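Local coordinates for protein LacI family sugar-binding transcriptional regulator (Enterococcus faecalis V583, PDB 4RK0) that binds ribose in the cleft of its sugar-binding core and probably acts as a DNA-binding transcriptional repressor of the LacI family, at residues D48-R51 / E52-L56; Y55-E58 / L59-S63. All blocks are in the same frame, centred on the assembly; numbering follows the deposited sequence.

Contact 1: D48-R51 / E52-L56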
# COMPACT_ATOMS: atom_id res chain seq x y z
N ASP A 48 -7.32 -14.88 -0.96
CA ASP A 48 -7.82 -16.24 -1.23
C ASP A 48 -7.81 -16.95 0.12
O ASP A 48 -6.77 -17.46 0.58
CB ASP A 48 -6.94 -16.97 -2.25
CG ASP A 48 -7.48 -18.38 -2.58
OD1 ASP A 48 -8.47 -18.81 -1.97
OD2 ASP A 48 -6.91 -19.04 -3.46
N VAL A 49 -8.98 -16.90 0.78
CA VAL A 49 -9.10 -17.39 2.17
C VAL A 49 -9.38 -18.89 2.27
O VAL A 49 -9.37 -19.45 3.37
CB VAL A 49 -10.20 -16.64 2.96
CG1 VAL A 49 -9.80 -15.18 3.15
CG2 VAL A 49 -11.56 -16.73 2.26
N THR A 50 -9.62 -19.53 1.13
CA THR A 50 -9.75 -20.99 1.14
C THR A 50 -8.45 -21.65 1.58
O THR A 50 -7.36 -21.15 1.31
CB THR A 50 -10.11 -21.54 -0.24
OG1 THR A 50 -9.03 -21.28 -1.13
CG2 THR A 50 -11.41 -20.93 -0.78
N ARG A 51 -8.61 -22.79 2.23
CA ARG A 51 -7.53 -23.61 2.74
C ARG A 51 -6.50 -24.04 1.73
O ARG A 51 -5.33 -24.14 2.06
CB ARG A 51 -8.12 -24.90 3.33
CG ARG A 51 -8.48 -24.79 4.78
CD ARG A 51 -7.21 -24.68 5.60
NE ARG A 51 -7.46 -25.03 6.98
CZ ARG A 51 -7.95 -24.20 7.88
NH1 ARG A 51 -8.28 -22.94 7.55
NH2 ARG A 51 -8.11 -24.65 9.13
N GLU A 52 -6.94 -24.38 0.52
CA GLU A 52 -6.04 -24.93 -0.47
C GLU A 52 -5.94 -24.06 -1.72
O GLU A 52 -5.66 -24.55 -2.79
CB GLU A 52 -6.44 -26.36 -0.82
CG GLU A 52 -6.35 -27.28 0.38
CD GLU A 52 -6.95 -28.63 0.08
OE1 GLU A 52 -6.49 -29.28 -0.88
OE2 GLU A 52 -7.91 -28.99 0.80
N HIS A 53 -6.17 -22.77 -1.54
CA HIS A 53 -5.92 -21.76 -2.54
C HIS A 53 -6.66 -22.07 -3.82
O HIS A 53 -6.07 -22.09 -4.89
CB HIS A 53 -4.41 -21.60 -2.77
CG HIS A 53 -3.61 -21.51 -1.52
ND1 HIS A 53 -3.82 -20.53 -0.57
CD2 HIS A 53 -2.60 -22.28 -1.04
CE1 HIS A 53 -2.98 -20.70 0.43
NE2 HIS A 53 -2.23 -21.76 0.17
N GLU A 54 -7.97 -22.27 -3.70
CA GLU A 54 -8.83 -22.66 -4.81
C GLU A 54 -8.84 -21.59 -5.90
O GLU A 54 -8.91 -21.88 -7.09
CB GLU A 54 -10.27 -22.89 -4.32
CG GLU A 54 -10.44 -24.02 -3.33
CD GLU A 54 -11.84 -24.09 -2.78
OE1 GLU A 54 -12.80 -23.71 -3.50
OE2 GLU A 54 -11.99 -24.53 -1.63
N TYR A 55 -8.79 -20.34 -5.49
CA TYR A 55 -8.83 -19.27 -6.46
C TYR A 55 -7.53 -19.20 -7.24
O TYR A 55 -7.56 -18.98 -8.47
CB TYR A 55 -9.06 -17.93 -5.78
CG TYR A 55 -9.17 -16.82 -6.77
CD1 TYR A 55 -10.35 -16.64 -7.50
CD2 TYR A 55 -8.10 -15.96 -7.01
CE1 TYR A 55 -10.47 -15.61 -8.41
CE2 TYR A 55 -8.21 -14.93 -7.94
CZ TYR A 55 -9.40 -14.77 -8.64
OH TYR A 55 -9.57 -13.75 -9.56
N LEU A 56 -6.41 -19.36 -6.55
CA LEU A 56 -5.12 -19.41 -7.19
C LEU A 56 -5.04 -20.54 -8.19
O LEU A 56 -4.64 -20.31 -9.32
CB LEU A 56 -3.97 -19.57 -6.19
CG LEU A 56 -3.25 -18.31 -5.68
CD1 LEU A 56 -4.22 -17.28 -5.14
CD2 LEU A 56 -2.23 -18.68 -4.62
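Asp48 and Thr50 accept the first backbone N-H groups of helix 54-59 with their side chains, a local contact at its N-terminal end, where the loop after strand 39-44 turns into the helix. His53 holds the N-cap position, and Thr50 to His53 form a type I beta turn closed by a weak bond from His53 N to Thr50 O. Asp48 CG lies anti to the backbone N (chi1 -178°), which brings the carboxylate up to the N-H groups of the first turn. Asp48 OD2 accepts a fairly straight bond from Leu56 N at 3.1 Å, on its anti side and 33° out of the carboxylate plane, and a weak, bent one from Tyr55 N. Glu54 N is taken instead by Thr50 OG1, 3.0 Å away. Thr50 OG1 in turn donates to Asp48 OD1 at 2.7 Å on the syn side, so the threonine hydroxyl accepts from the helix start and donates to the aspartate. With both oxygens engaged and amides of the helix start around it, the buried carboxylate is probably favoured in its charged form. The extended side chain of Glu54 runs across Thr50, Glu54 OE2 lying 3.7 Å from Thr50 CG2. Tyr55 CB rests 3.4 Å from Asp48 OD2, while its side chain touches Cys43 of strand 39-44 and its OH bonds to Phe38 O of the second subunit. Leu56 also reaches Cys43, and touches Ala45, Glu73 and Ile74 in the loops alongside.

Contact 2: Y55-E58 / L59-S63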
# COMPACT_ATOMS: atom_id res chain seq x y z
N TYR A 55 -8.79 -20.34 -5.49
CA TYR A 55 -8.83 -19.27 -6.46
C TYR A 55 -7.53 -19.20 -7.24
O TYR A 55 -7.56 -18.98 -8.47
CB TYR A 55 -9.06 -17.93 -5.78
CG TYR A 55 -9.17 -16.82 -6.77
CD1 TYR A 55 -10.35 -16.64 -7.50
CD2 TYR A 55 -8.10 -15.96 -7.01
CE1 TYR A 55 -10.47 -15.61 -8.41
CE2 TYR A 55 -8.21 -14.93 -7.94
CZ TYR A 55 -9.40 -14.77 -8.64
OH TYR A 55 -9.57 -13.75 -9.56
N LEU A 56 -6.41 -19.36 -6.55
CA LEU A 56 -5.12 -19.41 -7.19
C LEU A 56 -5.04 -20.54 -8.19
O LEU A 56 -4.64 -20.31 -9.32
CB LEU A 56 -3.97 -19.57 -6.19
CG LEU A 56 -3.25 -18.31 -5.68
CD1 LEU A 56 -4.22 -17.28 -5.14
CD2 LEU A 56 -2.23 -18.68 -4.62
N THR A 57 -5.42 -21.75 -7.79
CA THR A 57 -5.36 -22.90 -8.70
C THR A 57 -6.26 -22.71 -9.92
O THR A 57 -5.91 -23.14 -11.02
CB THR A 57 -5.68 -24.24 -7.97
OG1 THR A 57 -6.92 -24.12 -7.24
CG2 THR A 57 -4.58 -24.59 -7.01
N GLU A 58 -7.38 -22.03 -9.76
CA GLU A 58 -8.26 -21.76 -10.89
C GLU A 58 -7.73 -20.61 -11.75
O GLU A 58 -7.91 -20.60 -12.97
CB GLU A 58 -9.66 -21.44 -10.40
CG GLU A 58 -10.78 -21.92 -11.31
CD GLU A 58 -11.99 -22.38 -10.54
OE1 GLU A 58 -12.34 -21.71 -9.54
OE2 GLU A 58 -12.60 -23.40 -10.92
N LEU A 59 -7.07 -19.65 -11.13
CA LEU A 59 -6.52 -18.54 -11.88
C LEU A 59 -5.35 -18.99 -12.73
O LEU A 59 -5.27 -18.68 -13.94
CB LEU A 59 -6.15 -17.39 -10.96
CG LEU A 59 -5.62 -16.15 -11.71
CD1 LEU A 59 -6.75 -15.35 -12.34
CD2 LEU A 59 -4.86 -15.29 -10.75
N ILE A 60 -4.44 -19.76 -12.15
CA ILE A 60 -3.28 -20.22 -12.89
C ILE A 60 -3.69 -21.06 -14.12
O ILE A 60 -2.88 -21.25 -15.01
CB ILE A 60 -2.25 -20.96 -11.98
CG1 ILE A 60 -0.83 -20.91 -12.55
CG2 ILE A 60 -2.63 -22.41 -11.68
CD1 ILE A 60 -0.11 -19.63 -12.26
N ARG A 61 -4.95 -21.51 -14.21
CA ARG A 61 -5.42 -22.30 -15.36
C ARG A 61 -6.16 -21.47 -16.43
O ARG A 61 -6.68 -22.04 -17.39
CB ARG A 61 -6.33 -23.43 -14.88
CG ARG A 61 -5.62 -24.50 -14.09
CD ARG A 61 -6.59 -25.47 -13.44
NE ARG A 61 -5.92 -26.71 -13.06
CZ ARG A 61 -5.11 -26.86 -12.01
NH1 ARG A 61 -4.56 -28.05 -11.79
NH2 ARG A 61 -4.85 -25.85 -11.19
N ARG A 62 -6.26 -20.15 -16.25
CA ARG A 62 -6.88 -19.29 -17.26
C ARG A 62 -5.92 -19.14 -18.42
O ARG A 62 -4.69 -19.23 -18.24
CB ARG A 62 -7.12 -17.88 -16.73
CG ARG A 62 -7.93 -17.77 -15.46
CD ARG A 62 -9.22 -18.55 -15.45
NE ARG A 62 -9.80 -18.39 -14.12
CZ ARG A 62 -10.86 -17.65 -13.81
NH1 ARG A 62 -11.23 -17.57 -12.55
NH2 ARG A 62 -11.56 -17.01 -14.75
N SER A 63 -6.48 -18.87 -19.60
CA SER A 63 -5.67 -18.71 -20.80
C SER A 63 -5.28 -17.24 -21.03
O SER A 63 -5.85 -16.52 -21.86
CB SER A 63 -6.40 -19.31 -22.02
OG SER A 63 -5.47 -19.96 -22.87
O HOH W 1 -9.64 -17.93 -10.46
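Leu59 N bonds to Tyr55 O at 2.8 Å and Ile60 N to Leu56 O at 2.9 Å, the i to i+4 pattern of an alpha helix, before a type I beta turn from Leu59 to Arg62 leads away. This is the C-terminal end of helix 54-59, in the sugar-binding core of a LacI-family regulator, and two arginines fold back onto the carbonyls of Thr57 and Glu58 near its end. The Arg61 chain, extended from CG to NE, passes its CG and CD beside Thr57 O and brings Arg61 NH2 to that oxygen at 2.9 Å. Thr57 O lies in the guanidinium plane, yet the donor stands 39° above the carbonyl plane. NH1 of Arg61 forms a salt bridge with Glu81 of helix 76-86. Arg62 turns back at its second torsion (chi2 -50°) and brings Arg62 NE to Glu58 O, 3.1 Å away; the same oxygen takes a weak bond from Arg61 N. Both arginines put positive charge at the negative end of the helix dipole, which should be favourable. On the buried side Leu59 CD2 approaches Tyr55 CE2 at 4.4 Å, and Leu59 continues onto Ile41 and Cys43 of strand 39-44 and Ile39 of the second subunit. Ile60 packs against Phe67 and Ile69 of strand 66-69. A water over one face of the Tyr55 ring, offset toward the rim, donates to Tyr55 O and accepts from Arg62 NH1 at 2.7 Å.

How the contacts relate
The two contacts treat opposite ends of one short helix, 54-59, and share Tyr55 and Leu56; their centres lie about 11 Å apart. Both are partly buried, with exposed Arg51, Glu52, Glu54, Glu58 and Arg61 on the outside, and Leu56 and Leu59 turned to strand 39-44; Ile60 of contact 2 turns to helix 76-86 and strand 66-69. Each touches the second subunit: Tyr55, whose ring stacks on Tyr34 of that chain, is common to both, Val49 adds to contact 1, and Glu58, Leu59 and Arg62 to contact 2. Contact 1 supplies acceptors, a carboxylate and a hydroxyl, to amides of the first turn, whereas contact 2 supplies guanidinium donors to carbonyls near the end.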